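Local atomic coordinates of nucleosome assembly protein 1, putative (Plasmodium falciparum, PDB entry 3FS3), a protein that is a member of the nucleosome assembly protein family of chaperones and probably binds histones and chromatin. Residues L60-K63 with E64-Y68; D92-R95 with E96-G100. All blocks are in the same frame, centred on the assembly; numbering follows the deposited sequence.

Contact 1 (L60-K63 with E64-Y68)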
ATOM      1  N   LEU A  60      22.802 -12.446 -13.611  1.00 26.19           N
ATOM      2  CA  LEU A  60      22.136 -13.670 -14.031  1.00 28.95           C
ATOM      3  C   LEU A  60      21.090 -14.011 -12.970  1.00 25.89           C
ATOM      4  O   LEU A  60      19.922 -14.210 -13.295  1.00 25.46           O
ATOM      5  CB  LEU A  60      23.144 -14.813 -14.160  1.00 28.64           C
ATOM      6  CG  LEU A  60      22.578 -16.099 -14.755  1.00 37.84           C
ATOM      7  CD1 LEU A  60      22.214 -15.847 -16.216  1.00 40.33           C
ATOM      8  CD2 LEU A  60      23.599 -17.228 -14.646  1.00 38.94           C
ATOM      9  N   TYR A  61      21.502 -14.051 -11.700  1.00 24.38           N
ATOM     10  CA  TYR A  61      20.570 -14.362 -10.622  1.00 23.93           C
ATOM     11  C   TYR A  61      19.459 -13.321 -10.552  1.00 24.03           C
ATOM     12  O   TYR A  61      18.304 -13.660 -10.307  1.00 25.74           O
ATOM     13  CB  TYR A  61      21.276 -14.421  -9.263  1.00 24.86           C
ATOM     14  CG  TYR A  61      22.490 -15.326  -9.209  1.00 26.99           C
ATOM     15  CD1 TYR A  61      22.525 -16.535  -9.906  1.00 25.14           C
ATOM     16  CD2 TYR A  61      23.612 -14.962  -8.466  1.00 26.51           C
ATOM     17  CE1 TYR A  61      23.653 -17.349  -9.870  1.00 23.89           C
ATOM     18  CE2 TYR A  61      24.739 -15.763  -8.420  1.00 26.55           C
ATOM     19  CZ  TYR A  61      24.759 -16.954  -9.129  1.00 28.01           C
ATOM     20  OH  TYR A  61      25.902 -17.719  -9.120  1.00 32.31           O
ATOM     21  N   GLN A  62      19.796 -12.055 -10.772  1.00 24.23           N
ATOM     22  CA  GLN A  62      18.784 -11.008 -10.719  1.00 25.85           C
ATOM     23  C   GLN A  62      17.758 -11.215 -11.833  1.00 29.73           C
ATOM     24  O   GLN A  62      16.566 -10.953 -11.648  1.00 26.75           O
ATOM     25  CB  GLN A  62      19.411  -9.624 -10.866  1.00 21.40           C
ATOM     26  CG  GLN A  62      18.388  -8.507 -10.725  1.00 21.49           C
ATOM     27  CD  GLN A  62      17.738  -8.503  -9.347  1.00 26.97           C
ATOM     28  OE1 GLN A  62      16.514  -8.413  -9.220  1.00 26.88           O
ATOM     29  NE2 GLN A  62      18.561  -8.597  -8.305  1.00 20.90           N
ATOM     30  N   LYS A  63      18.233 -11.669 -12.992  1.00 30.81           N
ATOM     31  CA  LYS A  63      17.350 -11.934 -14.120  1.00 33.34           C
ATOM     32  C   LYS A  63      16.389 -13.042 -13.709  1.00 33.86           C
ATOM     33  O   LYS A  63      15.214 -13.027 -14.073  1.00 33.14           O
ATOM     34  CB  LYS A  63      18.155 -12.376 -15.342  1.00 38.32           C
ATOM     35  CG  LYS A  63      17.286 -12.877 -16.489  1.00 46.77           C
ATOM     36  CD  LYS A  63      16.248 -11.831 -16.890  1.00 53.47           C
ATOM     37  CE  LYS A  63      15.296 -12.359 -17.956  1.00 55.78           C
ATOM     38  NZ  LYS A  63      14.312 -11.322 -18.375  1.00 57.54           N
ATOM     39  N   GLU A  64      16.900 -14.001 -12.939  1.00 32.59           N
ATOM     40  CA  GLU A  64      16.083 -15.108 -12.457  1.00 31.15           C
ATOM     41  C   GLU A  64      15.026 -14.563 -11.486  1.00 31.70           C
ATOM     42  O   GLU A  64      13.877 -15.011 -11.485  1.00 30.47           O
ATOM     43  CB  GLU A  64      16.959 -16.142 -11.744  1.00 31.39           C
ATOM     44  CG  GLU A  64      16.437 -17.559 -11.840  1.00 31.31           C
ATOM     45  CD  GLU A  64      17.140 -18.520 -10.905  1.00 35.28           C
ATOM     46  OE1 GLU A  64      18.376 -18.417 -10.749  1.00 37.63           O
ATOM     47  OE2 GLU A  64      16.453 -19.396 -10.336  1.00 36.94           O
ATOM     48  N   TYR A  65      15.417 -13.601 -10.654  1.00 29.36           N
ATOM     49  CA  TYR A  65      14.472 -13.015  -9.708  1.00 29.87           C
ATOM     50  C   TYR A  65      13.299 -12.388 -10.463  1.00 29.43           C
ATOM     51  O   TYR A  65      12.132 -12.650 -10.152  1.00 29.77           O
ATOM     52  CB  TYR A  65      15.134 -11.933  -8.850  1.00 26.59           C
ATOM     53  CG  TYR A  65      14.159 -11.289  -7.881  1.00 31.13           C
ATOM     54  CD1 TYR A  65      13.966 -11.817  -6.604  1.00 32.20           C
ATOM     55  CD2 TYR A  65      13.372 -10.205  -8.270  1.00 28.60           C
ATOM     56  CE1 TYR A  65      13.016 -11.289  -5.743  1.00 32.41           C
ATOM     57  CE2 TYR A  65      12.414  -9.668  -7.417  1.00 33.81           C
ATOM     58  CZ  TYR A  65      12.242 -10.218  -6.152  1.00 37.42           C
ATOM     59  OH  TYR A  65      11.301  -9.698  -5.292  1.00 44.72           O
ATOM     60  N   TYR A  66      13.620 -11.556 -11.450  1.00 28.69           N
ATOM     61  CA  TYR A  66      12.607 -10.873 -12.249  1.00 29.79           C
ATOM     62  C   TYR A  66      11.650 -11.826 -12.957  1.00 29.37           C
ATOM     63  O   TYR A  66      10.473 -11.508 -13.126  1.00 28.62           O
ATOM     64  CB  TYR A  66      13.273  -9.943 -13.266  1.00 29.83           C
ATOM     65  CG  TYR A  66      13.897  -8.709 -12.634  1.00 30.63           C
ATOM     66  CD1 TYR A  66      13.178  -7.931 -11.719  1.00 32.76           C
ATOM     67  CD2 TYR A  66      15.195  -8.311 -12.959  1.00 31.55           C
ATOM     68  CE1 TYR A  66      13.738  -6.788 -11.141  1.00 32.55           C
ATOM     69  CE2 TYR A  66      15.766  -7.168 -12.388  1.00 32.86           C
ATOM     70  CZ  TYR A  66      15.029  -6.413 -11.481  1.00 33.06           C
ATOM     71  OH  TYR A  66      15.576  -5.281 -10.925  1.00 32.21           O
ATOM     72  N   ASP A  67      12.151 -12.991 -13.366  1.00 28.69           N
ATOM     73  CA  ASP A  67      11.304 -13.975 -14.023  1.00 29.73           C
ATOM     74  C   ASP A  67      10.262 -14.459 -13.010  1.00 30.57           C
ATOM     75  O   ASP A  67       9.060 -14.417 -13.274  1.00 30.32           O
ATOM     76  CB  ASP A  67      12.132 -15.163 -14.536  1.00 35.27           C
ATOM     77  CG  ASP A  67      13.026 -14.794 -15.719  1.00 45.09           C
ATOM     78  OD1 ASP A  67      12.590 -13.988 -16.575  1.00 51.55           O
ATOM     79  OD2 ASP A  67      14.158 -15.321 -15.805  1.00 48.47           O
ATOM     80  N   TYR A  68      10.721 -14.907 -11.845  1.00 26.23           N
ATOM     81  CA  TYR A  68       9.803 -15.372 -10.817  1.00 25.18           C
ATOM     82  C   TYR A  68       8.849 -14.258 -10.402  1.00 25.97           C
ATOM     83  O   TYR A  68       7.655 -14.488 -10.232  1.00 27.10           O
ATOM     84  CB  TYR A  68      10.573 -15.871  -9.592  1.00 24.12           C
ATOM     85  CG  TYR A  68      11.058 -17.289  -9.724  1.00 25.69           C
ATOM     86  CD1 TYR A  68      10.164 -18.332  -9.950  1.00 28.88           C
ATOM     87  CD2 TYR A  68      12.406 -17.593  -9.619  1.00 26.41           C
ATOM     88  CE1 TYR A  68      10.609 -19.645 -10.069  1.00 29.16           C
ATOM     89  CE2 TYR A  68      12.860 -18.899  -9.733  1.00 33.21           C
ATOM     90  CZ  TYR A  68      11.956 -19.921  -9.957  1.00 31.92           C
ATOM     91  OH  TYR A  68      12.406 -21.217 -10.054  1.00 40.29           O
TER

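Contact 2 (D92-R95 with E96-G100)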
ATOM      1  N   ASP A  92     -24.648  -7.107  -6.767  1.00 29.16           N
ATOM      2  CA  ASP A  92     -25.907  -7.003  -7.494  1.00 30.77           C
ATOM      3  C   ASP A  92     -27.096  -7.411  -6.639  1.00 31.00           C
ATOM      4  O   ASP A  92     -28.198  -6.886  -6.820  1.00 30.01           O
ATOM      5  CB  ASP A  92     -25.885  -7.864  -8.760  1.00 37.99           C
ATOM      6  CG  ASP A  92     -24.778  -7.472  -9.710  1.00 44.73           C
ATOM      7  OD1 ASP A  92     -24.514  -6.257  -9.843  1.00 52.12           O
ATOM      8  OD2 ASP A  92     -24.181  -8.378 -10.331  1.00 48.47           O
ATOM      9  N   LYS A  93     -26.886  -8.352  -5.722  1.00 26.93           N
ATOM     10  CA  LYS A  93     -27.976  -8.789  -4.860  1.00 28.82           C
ATOM     11  C   LYS A  93     -28.344  -7.657  -3.913  1.00 24.97           C
ATOM     12  O   LYS A  93     -29.515  -7.397  -3.655  1.00 27.19           O
ATOM     13  CB  LYS A  93     -27.585 -10.048  -4.071  1.00 27.80           C
ATOM     14  CG  LYS A  93     -27.693 -11.324  -4.900  1.00 30.82           C
ATOM     15  CD  LYS A  93     -27.465 -12.600  -4.079  1.00 30.37           C
ATOM     16  CE  LYS A  93     -26.019 -12.746  -3.614  1.00 35.62           C
ATOM     17  NZ  LYS A  93     -25.760 -14.060  -2.929  1.00 26.53           N
ATOM     18  N   ARG A  94     -27.332  -6.973  -3.406  1.00 24.01           N
ATOM     19  CA  ARG A  94     -27.562  -5.857  -2.504  1.00 23.03           C
ATOM     20  C   ARG A  94     -28.343  -4.765  -3.238  1.00 23.74           C
ATOM     21  O   ARG A  94     -29.329  -4.248  -2.724  1.00 24.16           O
ATOM     22  CB  ARG A  94     -26.221  -5.325  -2.014  1.00 24.17           C
ATOM     23  CG  ARG A  94     -26.254  -3.904  -1.513  1.00 26.79           C
ATOM     24  CD  ARG A  94     -24.979  -3.216  -1.925  1.00 27.37           C
ATOM     25  NE  ARG A  94     -23.894  -3.503  -1.015  1.00 23.02           N
ATOM     26  CZ  ARG A  94     -22.611  -3.299  -1.287  1.00 26.25           C
ATOM     27  NH1 ARG A  94     -22.243  -2.807  -2.463  1.00 23.21           N
ATOM     28  NH2 ARG A  94     -21.696  -3.571  -0.364  1.00 23.70           N
ATOM     29  N   ARG A  95     -27.908  -4.429  -4.451  1.00 22.69           N
ATOM     30  CA  ARG A  95     -28.578  -3.398  -5.236  1.00 23.54           C
ATOM     31  C   ARG A  95     -30.045  -3.780  -5.430  1.00 26.73           C
ATOM     32  O   ARG A  95     -30.958  -2.978  -5.184  1.00 20.30           O
ATOM     33  CB  ARG A  95     -27.903  -3.257  -6.605  1.00 24.03           C
ATOM     34  CG  ARG A  95     -28.446  -2.133  -7.470  1.00 28.16           C
ATOM     35  CD  ARG A  95     -28.197  -2.447  -8.933  1.00 41.13           C
ATOM     36  NE  ARG A  95     -29.020  -3.571  -9.374  1.00 51.29           N
ATOM     37  CZ  ARG A  95     -28.616  -4.520 -10.214  1.00 55.73           C
ATOM     38  NH1 ARG A  95     -27.385  -4.492 -10.717  1.00 55.14           N
ATOM     39  NH2 ARG A  95     -29.444  -5.500 -10.552  1.00 56.96           N
ATOM     40  N   GLU A  96     -30.246  -5.020  -5.866  1.00 24.86           N
ATOM     41  CA  GLU A  96     -31.569  -5.570  -6.124  1.00 27.58           C
ATOM     42  C   GLU A  96     -32.475  -5.441  -4.906  1.00 27.91           C
ATOM     43  O   GLU A  96     -33.620  -5.010  -5.022  1.00 27.54           O
ATOM     44  CB  GLU A  96     -31.434  -7.042  -6.538  1.00 27.31           C
ATOM     45  CG  GLU A  96     -32.742  -7.773  -6.756  1.00 39.60           C
ATOM     46  CD  GLU A  96     -33.602  -7.155  -7.850  1.00 44.80           C
ATOM     47  OE1 GLU A  96     -33.076  -6.895  -8.958  1.00 45.41           O
ATOM     48  OE2 GLU A  96     -34.809  -6.941  -7.597  1.00 43.41           O
ATOM     49  N   ALA A  97     -31.958  -5.816  -3.740  1.00 23.27           N
ATOM     50  CA  ALA A  97     -32.735  -5.732  -2.514  1.00 27.00           C
ATOM     51  C   ALA A  97     -32.985  -4.272  -2.134  1.00 28.07           C
ATOM     52  O   ALA A  97     -34.047  -3.937  -1.619  1.00 29.64           O
ATOM     53  CB  ALA A  97     -32.004  -6.450  -1.383  1.00 23.93           C
ATOM     54  N   LEU A  98     -32.007  -3.408  -2.393  1.00 26.91           N
ATOM     55  CA  LEU A  98     -32.131  -1.986  -2.065  1.00 28.08           C
ATOM     56  C   LEU A  98     -33.078  -1.230  -2.991  1.00 31.33           C
ATOM     57  O   LEU A  98     -33.927  -0.457  -2.535  1.00 29.34           O
ATOM     58  CB  LEU A  98     -30.761  -1.296  -2.123  1.00 22.61           C
ATOM     59  CG  LEU A  98     -29.747  -1.522  -1.001  1.00 23.96           C
ATOM     60  CD1 LEU A  98     -28.425  -0.864  -1.372  1.00 28.09           C
ATOM     61  CD2 LEU A  98     -30.268  -0.927   0.294  1.00 25.22           C
ATOM     62  N   VAL A  99     -32.924  -1.457  -4.291  1.00 30.97           N
ATOM     63  CA  VAL A  99     -33.719  -0.761  -5.289  1.00 33.56           C
ATOM     64  C   VAL A  99     -34.988  -1.489  -5.724  1.00 37.77           C
ATOM     65  O   VAL A  99     -36.011  -0.853  -5.959  1.00 38.47           O
ATOM     66  CB  VAL A  99     -32.851  -0.448  -6.526  1.00 35.32           C
ATOM     67  CG1 VAL A  99     -33.619   0.433  -7.496  1.00 38.21           C
ATOM     68  CG2 VAL A  99     -31.556   0.237  -6.086  1.00 29.19           C
ATOM     69  N   GLY A 100     -34.920  -2.814  -5.830  1.00 36.87           N
ATOM     70  CA  GLY A 100     -36.085  -3.586  -6.229  1.00 38.47           C
ATOM     71  C   GLY A 100     -36.315  -3.559  -7.727  1.00 43.88           C
ATOM     72  O   GLY A 100     -35.457  -3.109  -8.493  1.00 45.05           O
TER

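Contact 1 (L60-K63 with E64-Y68)
Gln-62 and Tyr-66 pack closely, four residues apart on a continuous helix. The Gln-62 chain leaves with CG anti to the backbone N (chi1 -176°) and then bends at its second torsion, which carries the amide end forward along the helix and over one face of the Tyr-66 ring. Its CG stands 3.4 Å from Tyr-66 CE2, while the amide plane is turned 60° from that of the ring, so this is not a flat stack. The ring also approaches the backbone, Tyr-66 CD2 lying 3.3 Å from Gln-62 O. Tyr-65 presents its CB to the same oxygen before its ring leads off toward the partner subunit.

Lys-63 and Asp-67 make the second i to i+4 pair, on a more exposed face. Their chains cross at a slant: Lys-63 CE touches Asp-67 OD1 at 3.4 Å, and Lys-63 NZ forms a long salt bridge to that OD1 at 3.6 Å. The second carboxylate oxygen, Asp-67 OD2, lies 3.1 Å from Lys-63 O; these are two acceptors, so the approach is not a hydrogen bond.

Four successive i to i+4 backbone bonds run beneath, among them Tyr-66 N to Gln-62 O at 3.0 Å, with an N-H...O angle of 168°. The polar ends of Glu-64 and Tyr-66 turn to the second subunit, pairing with its Lys-93 and Asp-287 respectively, and the Tyr-65 ring meets Tyr-87 of that chain. Regular helix, with side chains shared between neighbouring turns and a partner subunit, fits the long dimerisation helix of the NAP fold.

Contact 2 (D92-R95 with E96-G100)
Arg-94 and Leu-98 supply the apolar contact along one flank of the helix. Their side chains run alongside each other and point the same way, and the contact is aliphatic: Arg-94 CG is 3.7 Å from Leu-98 CD1. Leu-98 CG also sits 3.3 Å from Arg-94 O. A looser pair joins Arg-95 and Val-99, whose chains meet at a slant, Arg-95 CG being 4.1 Å from Val-99 CG2; that methyl lies beside its own backbone N and also comes close to Arg-95 O.

Backbone hydrogen bonds are the second group. Glu-96, Ala-97, Leu-98 and Val-99 each donate to the carbonyl four residues earlier. Val-99 N to Arg-95 O is the shortest of the four at 2.6 Å and also the straightest, with an N-H...O angle of 169°. Gly-100 N is bonded to Glu-96 O at 2.7 Å, and Gly-100 itself has a positive phi of 80°.

Charge forms the third group. Arg-95, bent at its third torsion (chi3 69°), swings its guanidinium back to Asp-92, with a salt bridge from Arg-95 NH1 to Asp-92 OD1 at 3.5 Å. Glu-96 comes near the same guanidinium, but 4.2 Å between Arg-95 NH2 and Glu-96 OE1 exceeds salt-bridge range. Arg-94 uses its charged end elsewhere, in a hydrogen bond to Ile-282 O.

The chemistry implies a division of labour: Arg-94 combines aliphatic packing with a carbonyl-bound guanidinium on the buried side, whereas Arg-95 lies between two carboxylates, whose negative charge probably helps stabilise its own.

In the fold
Both contacts are segments of helix 49-99, with centres about 48 Å apart and nearest atoms about 32 Å apart. Each is partly buried. Contact 1 lies far out, about 34 Å from the centre of the chain, and its buried residues, Gln-62 and Tyr-65, meet the second subunit. Contact 2, about 20 Å from that centre, is also covered by its own chain, with Leu-98 on Phe-114 and Trp-115 of helix 114-120. Contact 1 sets a glutamine on a tyrosine ring and a lysine against an aspartate; contact 2 uses the aliphatic parts of arginines against leucine and valine. Contact 1 of one subunit meets contact 2 of the other, consistent with antiparallel helices.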